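Local coordinates for protein hydrazine synthase subunit alpha (Candidatus Kuenenia stuttgartiensis, PDB 5C2V) that forms part of the hydrazine synthase complex, where it condenses hydroxylamine made in the gamma subunit with ammonia to yield hydrazine, and carries two c-type hemes, at residues Gly43-Tyr46 with His51-Pro54; Gln47-Tyr52 with Asn228-Leu233; Cys103-Met108 with Arg126-Tyr131; Lys122-Ser127 with Tyr183-Tyr188; Cys260-Asp265 with Trp545-Pro550. All coordinates share one frame; numbering follows the deposited sequence.

Interaction 1. Residues Gly43-Tyr46 with His51-Pro54; sequences GDPY and HYIP
Tyr-52 lays one edge of its ring along the turn Asp-44 to Tyr-46, its CD1 lying 3.4 Å from the carbonyl O of Pro-45 and its CE1 3.7 Å from Pro-45 CD. The proline ring crosses the tyrosine at about a right angle and also abuts the backbone of Pro-54, with CD 3.7 Å from Pro-54 CA. Pro-54 CD, of the tyrosine's own segment, lies over one face of the Tyr-52 ring, toward the rim. The phenol of Tyr-52 reaches across to Asp-44 because chi1 (175°) carries its ring away from the backbone N, and OH donates to Asp-44 OD1 at 2.9 Å. The hydroxyl comes from above the carboxylate, 54° out of its plane. The other carboxylate oxygen, OD2, forms a salt bridge with Arg-338, so the acid ties the loop to strand 336-342 as well. The two segments draw together at Gly-43 and Pro-54, whose CA atoms are 4.8 Å apart. Asp-44 O accepts a hydrogen bond from Arg-355 of the second subunit, another copy of this protein. Pro-45 sits at the centre of an inverse gamma turn, closed by Tyr-46 N bonding to Asp-44 O at 2.9 Å; the whole is a loop folded back on itself between propeller strands 31-37 and 58-63.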
# COMPACT_ATOMS: atom_id res chain seq x y z
N GLY D 43 32.45 7.63 10.42
CA GLY D 43 32.53 8.95 11.03
C GLY D 43 31.18 9.62 11.14
O GLY D 43 30.96 10.45 12.02
N ASP D 44 30.28 9.26 10.24
CA ASP D 44 28.92 9.80 10.23
C ASP D 44 27.92 8.70 9.87
O ASP D 44 27.33 8.73 8.79
CB ASP D 44 28.82 10.96 9.24
CG ASP D 44 27.56 11.79 9.44
OD1 ASP D 44 26.67 11.37 10.20
OD2 ASP D 44 27.46 12.87 8.81
N PRO D 45 27.73 7.73 10.77
CA PRO D 45 26.89 6.56 10.48
C PRO D 45 25.40 6.85 10.65
O PRO D 45 24.75 6.25 11.50
CB PRO D 45 27.35 5.54 11.52
CG PRO D 45 27.75 6.37 12.69
CD PRO D 45 28.31 7.66 12.13
N TYR D 46 24.86 7.75 9.83
CA TYR D 46 23.45 8.11 9.93
C TYR D 46 22.54 7.01 9.40
O TYR D 46 21.32 7.05 9.60
CB TYR D 46 23.17 9.42 9.19
CG TYR D 46 23.65 9.47 7.76
CD1 TYR D 46 22.96 8.81 6.75
CD2 TYR D 46 24.78 10.21 7.41
CE1 TYR D 46 23.40 8.86 5.44
CE2 TYR D 46 25.21 10.26 6.10
CZ TYR D 46 24.52 9.59 5.12
OH TYR D 46 24.96 9.64 3.82
N HIS D 51 20.81 4.48 16.33
CA HIS D 51 22.02 4.07 17.02
C HIS D 51 23.13 4.70 16.22
O HIS D 51 23.54 4.21 15.17
CB HIS D 51 22.13 2.54 17.06
CG HIS D 51 23.41 2.02 17.65
ND1 HIS D 51 23.65 2.01 19.00
CD2 HIS D 51 24.50 1.47 17.06
CE1 HIS D 51 24.85 1.49 19.23
NE2 HIS D 51 25.38 1.15 18.07
N TYR D 52 23.61 5.80 16.77
CA TYR D 52 24.46 6.72 16.04
C TYR D 52 25.59 7.17 16.95
O TYR D 52 25.36 7.88 17.93
CB TYR D 52 23.61 7.90 15.55
CG TYR D 52 24.35 9.03 14.87
CD1 TYR D 52 24.82 8.90 13.57
CD2 TYR D 52 24.53 10.25 15.52
CE1 TYR D 52 25.48 9.95 12.95
CE2 TYR D 52 25.18 11.30 14.90
CZ TYR D 52 25.66 11.14 13.61
OH TYR D 52 26.31 12.18 13.00
N ILE D 53 26.80 6.77 16.61
CA ILE D 53 27.97 7.13 17.39
C ILE D 53 29.03 7.60 16.42
O ILE D 53 29.91 6.83 16.03
CB ILE D 53 28.50 5.95 18.24
CG1 ILE D 53 27.35 5.27 18.99
CG2 ILE D 53 29.56 6.44 19.22
CD1 ILE D 53 27.79 4.11 19.86
N PRO D 54 28.95 8.87 16.02
CA PRO D 54 29.83 9.43 14.99
C PRO D 54 31.26 9.50 15.49
O PRO D 54 31.72 10.56 15.90
CB PRO D 54 29.24 10.82 14.74
CG PRO D 54 28.54 11.17 16.01
CD PRO D 54 28.00 9.87 16.54

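Interaction 2. Residues Gln47-Tyr52 with Asn228-Leu233; sequences QNYPHY and NFDPWL
Asp-230 OD2 accepts hydrogen bonds from the hydroxyl of Tyr-49, at 3.2 Å from OH, and from the backbone N of Gln-288, its stronger partner. The phenol approaches OD2 on the syn side, 15° out of the carboxylate plane, and the carboxylate stands almost perpendicular to the tyrosine ring. Two donors at one oxygen should limit rotation of the carboxylate; Arg-126 NH1 adds a long, weak ion pair to OD1, which together with these donors would probably favour the ionised form. Beside this polar pair lies an apolar one. Pro-50, which follows a cis peptide bond, sets CB over one face of the Phe-229 ring, 3.7 Å from its centroid in a CH-pi contact, while its CG lies 3.6 Å from Phe-229 CD1. The phenylalanine takes the crowded position between backbone N and carbonyl carbon (chi1 58°), turning its ring beneath the proline. Its CE2 also meets Tyr-49 CE2 at 4.0 Å, the two rings being obliquely set. The loop 47-52 thus rests on Phe-229 and Asp-230 of strand 228-233, an edge strand of its four-stranded sheet, with strand 239-245 beside it in the sheet and strands 124-131 and 285-291 supplying further neighbours.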
# COMPACT_ATOMS: atom_id res chain seq x y z
N GLN D 47 23.12 6.03 8.72
CA GLN D 47 22.34 4.92 8.17
C GLN D 47 21.93 3.94 9.26
O GLN D 47 21.01 3.14 9.07
CB GLN D 47 23.13 4.20 7.08
CG GLN D 47 24.28 3.35 7.59
CD GLN D 47 25.52 4.15 7.94
OE1 GLN D 47 25.65 5.31 7.56
NE2 GLN D 47 26.44 3.52 8.66
N ASN D 48 22.61 4.00 10.40
CA ASN D 48 22.31 3.14 11.54
C ASN D 48 21.42 3.82 12.59
O ASN D 48 21.20 3.26 13.67
CB ASN D 48 23.60 2.65 12.19
CG ASN D 48 24.24 1.50 11.41
OD1 ASN D 48 25.42 1.54 11.08
ND2 ASN D 48 23.44 0.48 11.11
N TYR D 49 20.93 5.02 12.28
CA TYR D 49 20.06 5.80 13.16
C TYR D 49 18.90 4.96 13.68
O TYR D 49 18.36 4.13 12.95
CB TYR D 49 19.52 7.01 12.38
CG TYR D 49 19.42 8.31 13.16
CD1 TYR D 49 20.46 9.22 13.15
CD2 TYR D 49 18.27 8.63 13.86
CE1 TYR D 49 20.37 10.41 13.84
CE2 TYR D 49 18.17 9.82 14.56
CZ TYR D 49 19.22 10.71 14.55
OH TYR D 49 19.13 11.89 15.24
N PRO D 50 18.49 5.15 14.95
CA PRO D 50 18.95 6.04 16.03
C PRO D 50 20.30 5.67 16.62
O PRO D 50 20.88 6.49 17.34
CB PRO D 50 17.86 5.89 17.08
CG PRO D 50 17.38 4.52 16.91
CD PRO D 50 17.40 4.27 15.42
N HIS D 51 20.81 4.48 16.33
CA HIS D 51 22.02 4.07 17.02
C HIS D 51 23.13 4.70 16.22
O HIS D 51 23.54 4.21 15.17
CB HIS D 51 22.13 2.54 17.06
CG HIS D 51 23.41 2.02 17.65
ND1 HIS D 51 23.65 2.01 19.00
CD2 HIS D 51 24.50 1.47 17.06
CE1 HIS D 51 24.85 1.49 19.23
NE2 HIS D 51 25.38 1.15 18.07
N TYR D 52 23.61 5.80 16.77
CA TYR D 52 24.46 6.72 16.04
C TYR D 52 25.59 7.17 16.95
O TYR D 52 25.36 7.88 17.93
CB TYR D 52 23.61 7.90 15.55
CG TYR D 52 24.35 9.03 14.87
CD1 TYR D 52 24.82 8.90 13.57
CD2 TYR D 52 24.53 10.25 15.52
CE1 TYR D 52 25.48 9.95 12.95
CE2 TYR D 52 25.18 11.30 14.90
CZ TYR D 52 25.66 11.14 13.61
OH TYR D 52 26.31 12.18 13.00
N ASN D 228 13.07 3.87 20.86
CA ASN D 228 12.50 5.20 21.06
C ASN D 228 13.64 6.20 21.16
O ASN D 228 14.60 5.98 21.89
CB ASN D 228 11.64 5.24 22.33
CG ASN D 228 10.31 4.56 22.15
OD1 ASN D 228 9.79 4.46 21.04
ND2 ASN D 228 9.73 4.08 23.25
N PHE D 229 13.55 7.30 20.41
CA PHE D 229 14.68 8.21 20.31
C PHE D 229 14.30 9.66 20.01
O PHE D 229 13.13 9.97 19.79
CB PHE D 229 15.65 7.71 19.25
CG PHE D 229 15.04 7.55 17.88
CD1 PHE D 229 14.36 6.39 17.54
CD2 PHE D 229 15.14 8.56 16.94
CE1 PHE D 229 13.80 6.25 16.28
CE2 PHE D 229 14.58 8.42 15.68
CZ PHE D 229 13.91 7.26 15.36
N ASP D 230 15.32 10.51 19.97
CA ASP D 230 15.18 11.94 19.70
C ASP D 230 14.08 12.62 20.53
O ASP D 230 13.10 13.11 19.98
CB ASP D 230 14.91 12.17 18.21
CG ASP D 230 16.10 11.81 17.35
OD1 ASP D 230 17.05 11.19 17.87
OD2 ASP D 230 16.09 12.16 16.15
N PRO D 231 14.26 12.67 21.86
CA PRO D 231 13.28 13.33 22.72
C PRO D 231 13.37 14.86 22.65
O PRO D 231 14.46 15.40 22.49
CB PRO D 231 13.64 12.83 24.12
CG PRO D 231 15.11 12.58 24.04
CD PRO D 231 15.38 12.11 22.64
N TRP D 232 12.23 15.53 22.78
CA TRP D 232 12.18 16.99 22.74
C TRP D 232 11.03 17.49 23.62
O TRP D 232 10.43 16.71 24.36
CB TRP D 232 12.04 17.49 21.30
CG TRP D 232 12.49 18.91 21.10
CD1 TRP D 232 11.73 19.96 20.67
CD2 TRP D 232 13.81 19.44 21.32
NE1 TRP D 232 12.49 21.10 20.61
CE2 TRP D 232 13.77 20.81 21.00
CE3 TRP D 232 15.02 18.88 21.75
CZ2 TRP D 232 14.89 21.63 21.10
CZ3 TRP D 232 16.13 19.70 21.86
CH2 TRP D 232 16.05 21.06 21.53
N LEU D 233 10.73 18.78 23.53
CA LEU D 233 9.72 19.37 24.41
C LEU D 233 8.47 19.82 23.66
O LEU D 233 8.54 20.44 22.60
CB LEU D 233 10.32 20.57 25.15
CG LEU D 233 11.58 20.28 25.98
CD1 LEU D 233 12.12 21.56 26.60
CD2 LEU D 233 11.28 19.25 27.06

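Interaction 3. Residues Cys103-Met108 with Arg126-Tyr131; sequences CQIWEM and RSPIYY
Glu-107 runs from CB, 3.6 Å from Tyr-130 OH, through an extended chain to the carboxyl carbon CD, 3.9 Å from Tyr-130 OH, and ends at OE1, which accepts a weak hydrogen bond from the same hydroxyl at 3.3 Å. The first torsion puts CG between the backbone N and the carbonyl carbon (chi1 44°), which sets the extended chain alongside the phenol oxygen. The carboxylate and ring planes are 56° apart, and OE1 sits at the ring's edge, near its plane. The stronger partner of OE1 is Lys-90, which forms a salt bridge with it from strand 90-97. Two residues earlier, Ile-105 presents both of its terminal methyls to Pro-128. CD1 and CG2 each lie 3.9 Å from Pro-128 CB, and CD1 also lies 3.9 Å from the backbone N of Arg-126. Ile-105 and Pro-128 lie alongside one another, running in opposite senses. The short strand axes run 7.7 Å apart at closest and 28° from parallel, belonging to neighbouring sheets that face one another through side chains. The chemistry is therefore divided: an apolar join at Ile-105 and Pro-128, and beyond it a buried carboxylate whose charge is probably balanced by Lys-90, with the tyrosine adding only weak support.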
# COMPACT_ATOMS: atom_id res chain seq x y z
N CYS D 103 30.00 5.38 25.57
CA CYS D 103 29.29 6.58 25.15
C CYS D 103 28.23 6.93 26.18
O CYS D 103 27.25 6.21 26.36
CB CYS D 103 28.65 6.39 23.77
SG CYS D 103 27.92 7.89 23.07
N GLN D 104 28.44 8.05 26.87
CA GLN D 104 27.61 8.41 28.01
C GLN D 104 27.09 9.84 27.91
O GLN D 104 27.39 10.55 26.95
CB GLN D 104 28.40 8.24 29.31
CG GLN D 104 29.00 6.85 29.51
CD GLN D 104 27.97 5.81 29.93
OE1 GLN D 104 26.79 6.12 30.11
NE2 GLN D 104 28.42 4.57 30.09
N ILE D 105 26.31 10.24 28.90
CA ILE D 105 25.78 11.60 28.96
C ILE D 105 26.70 12.48 29.80
O ILE D 105 27.10 12.11 30.90
CB ILE D 105 24.35 11.63 29.55
CG1 ILE D 105 23.42 10.74 28.73
CG2 ILE D 105 23.83 13.06 29.60
CD1 ILE D 105 23.23 11.21 27.30
N TRP D 106 27.04 13.65 29.27
CA TRP D 106 27.90 14.59 29.96
C TRP D 106 27.29 15.99 29.91
O TRP D 106 26.35 16.22 29.15
CB TRP D 106 29.30 14.61 29.34
CG TRP D 106 29.95 13.26 29.22
CD1 TRP D 106 29.63 12.27 28.33
CD2 TRP D 106 31.04 12.76 30.00
NE1 TRP D 106 30.45 11.19 28.52
CE2 TRP D 106 31.33 11.46 29.53
CE3 TRP D 106 31.81 13.29 31.05
CZ2 TRP D 106 32.34 10.68 30.08
CZ3 TRP D 106 32.81 12.51 31.59
CH2 TRP D 106 33.07 11.22 31.11
N GLU D 107 27.81 16.90 30.71
CA GLU D 107 27.43 18.31 30.61
C GLU D 107 28.59 19.21 30.97
O GLU D 107 29.44 18.85 31.79
CB GLU D 107 26.22 18.62 31.50
CG GLU D 107 26.27 18.05 32.90
CD GLU D 107 25.24 18.68 33.82
OE1 GLU D 107 24.97 19.89 33.67
OE2 GLU D 107 24.69 17.97 34.69
N MET D 108 28.64 20.38 30.35
CA MET D 108 29.71 21.34 30.62
C MET D 108 29.26 22.77 30.31
O MET D 108 28.29 22.98 29.60
CB MET D 108 30.96 21.00 29.80
CG MET D 108 30.86 21.37 28.33
SD MET D 108 32.45 21.35 27.48
CE MET D 108 32.93 19.64 27.68
N ARG D 126 22.48 8.77 24.29
CA ARG D 126 22.54 9.95 23.44
C ARG D 126 21.27 10.81 23.49
O ARG D 126 20.28 10.46 24.14
CB ARG D 126 22.81 9.54 21.99
CG ARG D 126 21.76 8.62 21.38
CD ARG D 126 22.09 8.28 19.94
NE ARG D 126 22.18 9.48 19.11
CZ ARG D 126 21.19 9.94 18.35
NH1 ARG D 126 20.03 9.30 18.31
NH2 ARG D 126 21.36 11.04 17.63
N SER D 127 21.33 11.93 22.78
CA SER D 127 20.26 12.93 22.71
C SER D 127 19.67 13.33 24.07
O SER D 127 18.48 13.13 24.30
CB SER D 127 19.14 12.43 21.80
OG SER D 127 19.60 12.28 20.47
N PRO D 128 20.50 13.89 24.97
CA PRO D 128 19.97 14.37 26.25
C PRO D 128 19.26 15.72 26.11
O PRO D 128 19.67 16.55 25.30
CB PRO D 128 21.22 14.50 27.11
CG PRO D 128 22.29 14.85 26.14
CD PRO D 128 21.94 14.15 24.85
N ILE D 129 18.21 15.94 26.90
CA ILE D 129 17.55 17.24 26.96
C ILE D 129 17.22 17.59 28.41
O ILE D 129 17.10 16.71 29.26
CB ILE D 129 16.24 17.28 26.14
CG1 ILE D 129 15.26 16.22 26.63
CG2 ILE D 129 16.53 17.11 24.65
CD1 ILE D 129 13.90 16.29 25.98
N TYR D 130 17.09 18.89 28.68
CA TYR D 130 16.72 19.35 30.01
C TYR D 130 15.21 19.52 30.12
O TYR D 130 14.58 20.13 29.27
CB TYR D 130 17.42 20.67 30.35
CG TYR D 130 18.92 20.54 30.51
CD1 TYR D 130 19.46 19.83 31.58
CD2 TYR D 130 19.79 21.14 29.62
CE1 TYR D 130 20.83 19.72 31.74
CE2 TYR D 130 21.16 21.03 29.77
CZ TYR D 130 21.67 20.32 30.83
OH TYR D 130 23.03 20.21 30.99
N TYR D 131 14.65 18.94 31.18
CA TYR D 131 13.25 19.13 31.50
C TYR D 131 13.15 19.69 32.90
O TYR D 131 13.57 19.04 33.85
CB TYR D 131 12.48 17.81 31.39
CG TYR D 131 11.00 17.94 31.63
CD1 TYR D 131 10.19 18.63 30.74
CD2 TYR D 131 10.40 17.37 32.75
CE1 TYR D 131 8.83 18.75 30.95
CE2 TYR D 131 9.04 17.49 32.97
CZ TYR D 131 8.26 18.18 32.06
OH TYR D 131 6.91 18.30 32.27

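Interaction 4. Residues Lys122-Ser127 with Tyr183-Tyr188; sequences KGTCRS and YAYNLY
Van der Waals contact carries this meeting, for no hydrogen bond spans the two segments. The phenol end of Tyr-185 lies against Thr-124, with OH 3.4 Å from the CG2 methyl and 3.6 Å from CB, so the hydroxyl faces the apolar branch of the threonine. With OG1 beside the backbone N (chi1 -46°), the CG2 methyl is left anti to that N and faces the phenol; the two side chains meet at a slant. Farther along strand 124-131, Arg-126 brings its aliphatic part near the ring, CG being 4.4 Å from Tyr-185 CE2, while the carbonyl O of Thr-124 lies 4.1 Å from the same carbon. Among polar partners outside the segments, Tyr-185 OH is hydrogen-bonded to ND1 of His-51, and Arg-126 NE makes a salt bridge with OD2 of Asp-81. Backbone bonds join Thr-124 and Arg-126 to Ser-171 and Ser-169, placing strand 154-171 beside them, and Asn-186 bonds to Gly-170 of that same strand. Tyr-185, just ahead of strand 186-191, thus reaches past strand 154-171 to Thr-124 of strand 124-131, a side-chain contact across the middle strand of an antiparallel sheet within the beta-propeller domain.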
# COMPACT_ATOMS: atom_id res chain seq x y z
N LYS D 122 25.63 0.82 31.42
CA LYS D 122 26.28 -0.22 30.65
C LYS D 122 25.47 -0.32 29.37
O LYS D 122 24.39 -0.91 29.34
CB LYS D 122 26.27 -1.54 31.44
CG LYS D 122 27.17 -2.66 30.94
CD LYS D 122 26.91 -3.93 31.75
CE LYS D 122 26.91 -3.64 33.25
NZ LYS D 122 26.58 -4.83 34.08
N GLY D 123 26.02 0.24 28.30
CA GLY D 123 25.24 0.48 27.10
C GLY D 123 25.61 1.79 26.43
O GLY D 123 26.67 2.36 26.70
N THR D 124 24.72 2.26 25.56
CA THR D 124 24.91 3.52 24.84
C THR D 124 23.88 4.58 25.25
O THR D 124 22.73 4.25 25.51
CB THR D 124 24.82 3.30 23.32
OG1 THR D 124 25.61 2.16 22.95
CG2 THR D 124 25.32 4.52 22.55
N CYS D 125 24.30 5.84 25.29
CA CYS D 125 23.41 6.95 25.63
C CYS D 125 23.58 8.12 24.66
O CYS D 125 24.70 8.43 24.25
CB CYS D 125 23.66 7.43 27.06
SG CYS D 125 23.61 6.14 28.32
N ARG D 126 22.48 8.77 24.29
CA ARG D 126 22.54 9.95 23.44
C ARG D 126 21.27 10.81 23.49
O ARG D 126 20.28 10.46 24.14
CB ARG D 126 22.81 9.54 21.99
CG ARG D 126 21.76 8.62 21.38
CD ARG D 126 22.09 8.28 19.94
NE ARG D 126 22.18 9.48 19.11
CZ ARG D 126 21.19 9.94 18.35
NH1 ARG D 126 20.03 9.30 18.31
NH2 ARG D 126 21.36 11.04 17.63
N SER D 127 21.33 11.93 22.78
CA SER D 127 20.26 12.93 22.71
C SER D 127 19.67 13.33 24.07
O SER D 127 18.48 13.13 24.30
CB SER D 127 19.14 12.43 21.80
OG SER D 127 19.60 12.28 20.47
N TYR D 183 20.82 -3.27 18.81
CA TYR D 183 20.49 -2.24 19.78
C TYR D 183 18.98 -2.16 19.98
O TYR D 183 18.21 -2.36 19.04
CB TYR D 183 21.03 -0.88 19.33
CG TYR D 183 20.70 -0.53 17.89
CD1 TYR D 183 19.54 0.17 17.57
CD2 TYR D 183 21.54 -0.90 16.85
CE1 TYR D 183 19.24 0.50 16.26
CE2 TYR D 183 21.25 -0.58 15.54
CZ TYR D 183 20.09 0.12 15.25
OH TYR D 183 19.79 0.44 13.94
N ALA D 184 18.54 -1.87 21.21
CA ALA D 184 17.16 -1.43 21.41
C ALA D 184 17.13 -0.23 22.35
O ALA D 184 17.39 -0.35 23.54
CB ALA D 184 16.32 -2.57 21.97
N TYR D 185 16.78 0.93 21.80
CA TYR D 185 16.73 2.17 22.57
C TYR D 185 15.42 2.39 23.30
O TYR D 185 14.37 1.89 22.90
CB TYR D 185 17.04 3.36 21.67
CG TYR D 185 18.51 3.50 21.37
CD1 TYR D 185 19.10 2.82 20.32
CD2 TYR D 185 19.32 4.30 22.17
CE1 TYR D 185 20.45 2.93 20.05
CE2 TYR D 185 20.68 4.42 21.92
CZ TYR D 185 21.23 3.74 20.86
OH TYR D 185 22.58 3.85 20.60
N ASN D 186 15.50 3.16 24.39
CA ASN D 186 14.32 3.61 25.12
C ASN D 186 14.60 4.97 25.76
O ASN D 186 15.70 5.49 25.66
CB ASN D 186 13.91 2.58 26.16
CG ASN D 186 12.98 1.53 25.60
OD1 ASN D 186 12.01 1.84 24.91
ND2 ASN D 186 13.25 0.27 25.92
N LEU D 187 13.60 5.53 26.43
CA LEU D 187 13.76 6.83 27.07
C LEU D 187 13.99 6.70 28.57
O LEU D 187 13.34 5.90 29.25
CB LEU D 187 12.55 7.72 26.80
CG LEU D 187 12.37 8.20 25.36
CD1 LEU D 187 11.24 9.22 25.26
CD2 LEU D 187 13.67 8.79 24.81
N TYR D 188 14.92 7.50 29.08
CA TYR D 188 15.24 7.53 30.50
C TYR D 188 15.10 8.94 31.05
O TYR D 188 15.50 9.92 30.41
CB TYR D 188 16.67 7.03 30.75
CG TYR D 188 16.88 5.54 30.61
CD1 TYR D 188 17.16 4.97 29.37
CD2 TYR D 188 16.81 4.71 31.71
CE1 TYR D 188 17.36 3.61 29.24
CE2 TYR D 188 17.01 3.34 31.59
CZ TYR D 188 17.29 2.80 30.35
OH TYR D 188 17.49 1.45 30.23

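Interaction 5. Residues Cys260-Asp265 with Trp545-Pro550; sequences CVDNWD and WAYLRP
The backbones of Asp-262 and Tyr-547 stay well apart, their CA atoms 11.4 Å from each other, and the separation narrows to 8.0 Å between the CA atoms of Asp-265 and Arg-549. Tyr-547 and Arg-549 reach across the interval, one to a carboxylate and the other to a backbone carbonyl. Tyr-547 OH donates to OD2 of Asp-262 at 2.7 Å, the two side chains pointing at each other from their segments and the hydroxyl lying nearly in line with the CG-OD2 bond. The ring and carboxylate planes are 41° apart, and OD2 lies at the ring's edge, near its plane. Bends at chi2 and chi3 fold the arginine back so that Arg-549 NH1 reaches the carbonyl O of Asp-265, donating to it at 2.6 Å, somewhat bent, with an N-H...O angle of 139°. The guanidinium is anchored elsewhere by two further acids: NE forms a salt bridge with Asp-524 and NH2 with Asp-219, so three of its groups are engaged, which should hold its orientation. The contact joins the end of strand 256-262 and its following turn to a loop of the middle domain, with the side chain of Tyr-547 about 8 Å from a bound heme c, at the junction of propeller and heme-binding parts.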
# COMPACT_ATOMS: atom_id res chain seq x y z
N CYS D 260 5.42 10.86 18.22
CA CYS D 260 4.47 10.76 19.32
C CYS D 260 4.93 11.55 20.55
O CYS D 260 6.01 12.15 20.55
CB CYS D 260 4.25 9.30 19.70
SG CYS D 260 5.75 8.43 20.22
N VAL D 261 4.10 11.56 21.59
CA VAL D 261 4.44 12.23 22.84
C VAL D 261 4.18 11.34 24.04
O VAL D 261 3.39 10.39 23.97
CB VAL D 261 3.64 13.55 23.03
CG1 VAL D 261 3.91 14.51 21.89
CG2 VAL D 261 2.16 13.26 23.14
N ASP D 262 4.86 11.63 25.15
CA ASP D 262 4.64 10.92 26.40
C ASP D 262 5.00 11.82 27.58
O ASP D 262 5.82 12.73 27.44
CB ASP D 262 5.47 9.63 26.44
CG ASP D 262 5.03 8.68 27.53
OD1 ASP D 262 4.22 9.09 28.40
OD2 ASP D 262 5.49 7.52 27.53
N ASN D 263 4.38 11.57 28.73
CA ASN D 263 4.74 12.29 29.94
C ASN D 263 6.16 11.92 30.35
O ASN D 263 6.65 10.84 30.02
CB ASN D 263 3.76 11.98 31.07
CG ASN D 263 2.39 12.60 30.84
OD1 ASN D 263 1.37 11.93 30.96
ND2 ASN D 263 2.38 13.88 30.49
N TRP D 264 6.83 12.82 31.06
CA TRP D 264 8.25 12.64 31.37
C TRP D 264 8.50 11.46 32.30
O TRP D 264 9.64 11.01 32.45
CB TRP D 264 8.83 13.93 31.97
CG TRP D 264 8.26 14.30 33.31
CD1 TRP D 264 7.02 14.81 33.56
CD2 TRP D 264 8.94 14.23 34.57
NE1 TRP D 264 6.88 15.04 34.91
CE2 TRP D 264 8.04 14.69 35.55
CE3 TRP D 264 10.21 13.80 34.97
CZ2 TRP D 264 8.37 14.75 36.90
CZ3 TRP D 264 10.53 13.86 36.31
CH2 TRP D 264 9.62 14.33 37.26
N ASP D 265 7.44 10.95 32.93
CA ASP D 265 7.54 9.71 33.69
C ASP D 265 7.06 8.51 32.87
O ASP D 265 7.14 7.37 33.33
CB ASP D 265 6.74 9.81 34.99
CG ASP D 265 5.28 10.12 34.75
OD1 ASP D 265 4.97 10.79 33.75
OD2 ASP D 265 4.44 9.69 35.57
N TRP D 545 3.34 -1.56 21.29
CA TRP D 545 3.85 -1.92 22.60
C TRP D 545 3.41 -0.91 23.66
O TRP D 545 3.80 0.26 23.63
CB TRP D 545 5.37 -2.06 22.56
CG TRP D 545 5.79 -3.18 21.68
CD1 TRP D 545 6.43 -3.09 20.48
CD2 TRP D 545 5.58 -4.58 21.91
NE1 TRP D 545 6.65 -4.34 19.95
CE2 TRP D 545 6.13 -5.28 20.82
CE3 TRP D 545 4.99 -5.31 22.94
CZ2 TRP D 545 6.10 -6.66 20.72
CZ3 TRP D 545 4.96 -6.69 22.85
CH2 TRP D 545 5.51 -7.35 21.75
N ALA D 546 2.60 -1.39 24.60
CA ALA D 546 2.07 -0.57 25.67
C ALA D 546 2.79 -0.90 26.97
O ALA D 546 3.26 -2.02 27.16
CB ALA D 546 0.57 -0.78 25.82
N TYR D 547 2.90 0.09 27.85
CA TYR D 547 3.58 -0.11 29.12
C TYR D 547 2.95 0.73 30.22
O TYR D 547 2.55 1.87 30.00
CB TYR D 547 5.07 0.24 28.99
CG TYR D 547 5.33 1.55 28.29
CD1 TYR D 547 5.45 1.62 26.91
CD2 TYR D 547 5.45 2.73 29.01
CE1 TYR D 547 5.68 2.82 26.27
CE2 TYR D 547 5.68 3.94 28.38
CZ TYR D 547 5.80 3.98 27.01
OH TYR D 547 6.03 5.17 26.38
N LEU D 548 2.85 0.15 31.41
CA LEU D 548 2.31 0.85 32.56
C LEU D 548 3.40 1.11 33.59
O LEU D 548 4.21 0.24 33.88
CB LEU D 548 1.18 0.04 33.20
CG LEU D 548 -0.09 -0.19 32.38
CD1 LEU D 548 -1.00 -1.18 33.09
CD2 LEU D 548 -0.82 1.12 32.12
N ARG D 549 3.44 2.33 34.12
CA ARG D 549 4.30 2.62 35.26
C ARG D 549 3.66 2.00 36.50
O ARG D 549 2.46 1.72 36.50
CB ARG D 549 4.51 4.13 35.43
CG ARG D 549 5.20 4.81 34.25
CD ARG D 549 6.37 3.99 33.71
NE ARG D 549 7.33 3.62 34.75
CZ ARG D 549 8.37 4.37 35.12
NH1 ARG D 549 8.58 5.55 34.54
NH2 ARG D 549 9.19 3.95 36.07
N PRO D 550 4.47 1.74 37.55
CA PRO D 550 3.94 1.17 38.79
C PRO D 550 2.75 1.94 39.35
O PRO D 550 2.77 3.17 39.36
CB PRO D 550 5.13 1.24 39.74
CG PRO D 550 6.31 1.14 38.85
CD PRO D 550 5.94 1.86 37.58

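In the fold
Interactions 1 to 4 cluster in the propeller part of the chain, with centres about 9 to 16 Å apart. Interaction 1 leads into interaction 2 through the shared His-51 and Tyr-52, and both reach the second subunit. Interactions 3 and 4 share Arg-126 and Ser-127 on strand 124-131, and both are nested within the long loop closed by interaction 2. Arg-126 also touches the segments of interactions 1 and 2, so one residue lies near all four. Interaction 5 comes last along the chain, about 16 Å from interaction 4 and about 27 Å from interaction 1, centre to centre; it shares a sheet with interaction 2, touches interaction 3 through Tyr-131 and Trp-264, and connects the propeller to the heme-bearing middle domain.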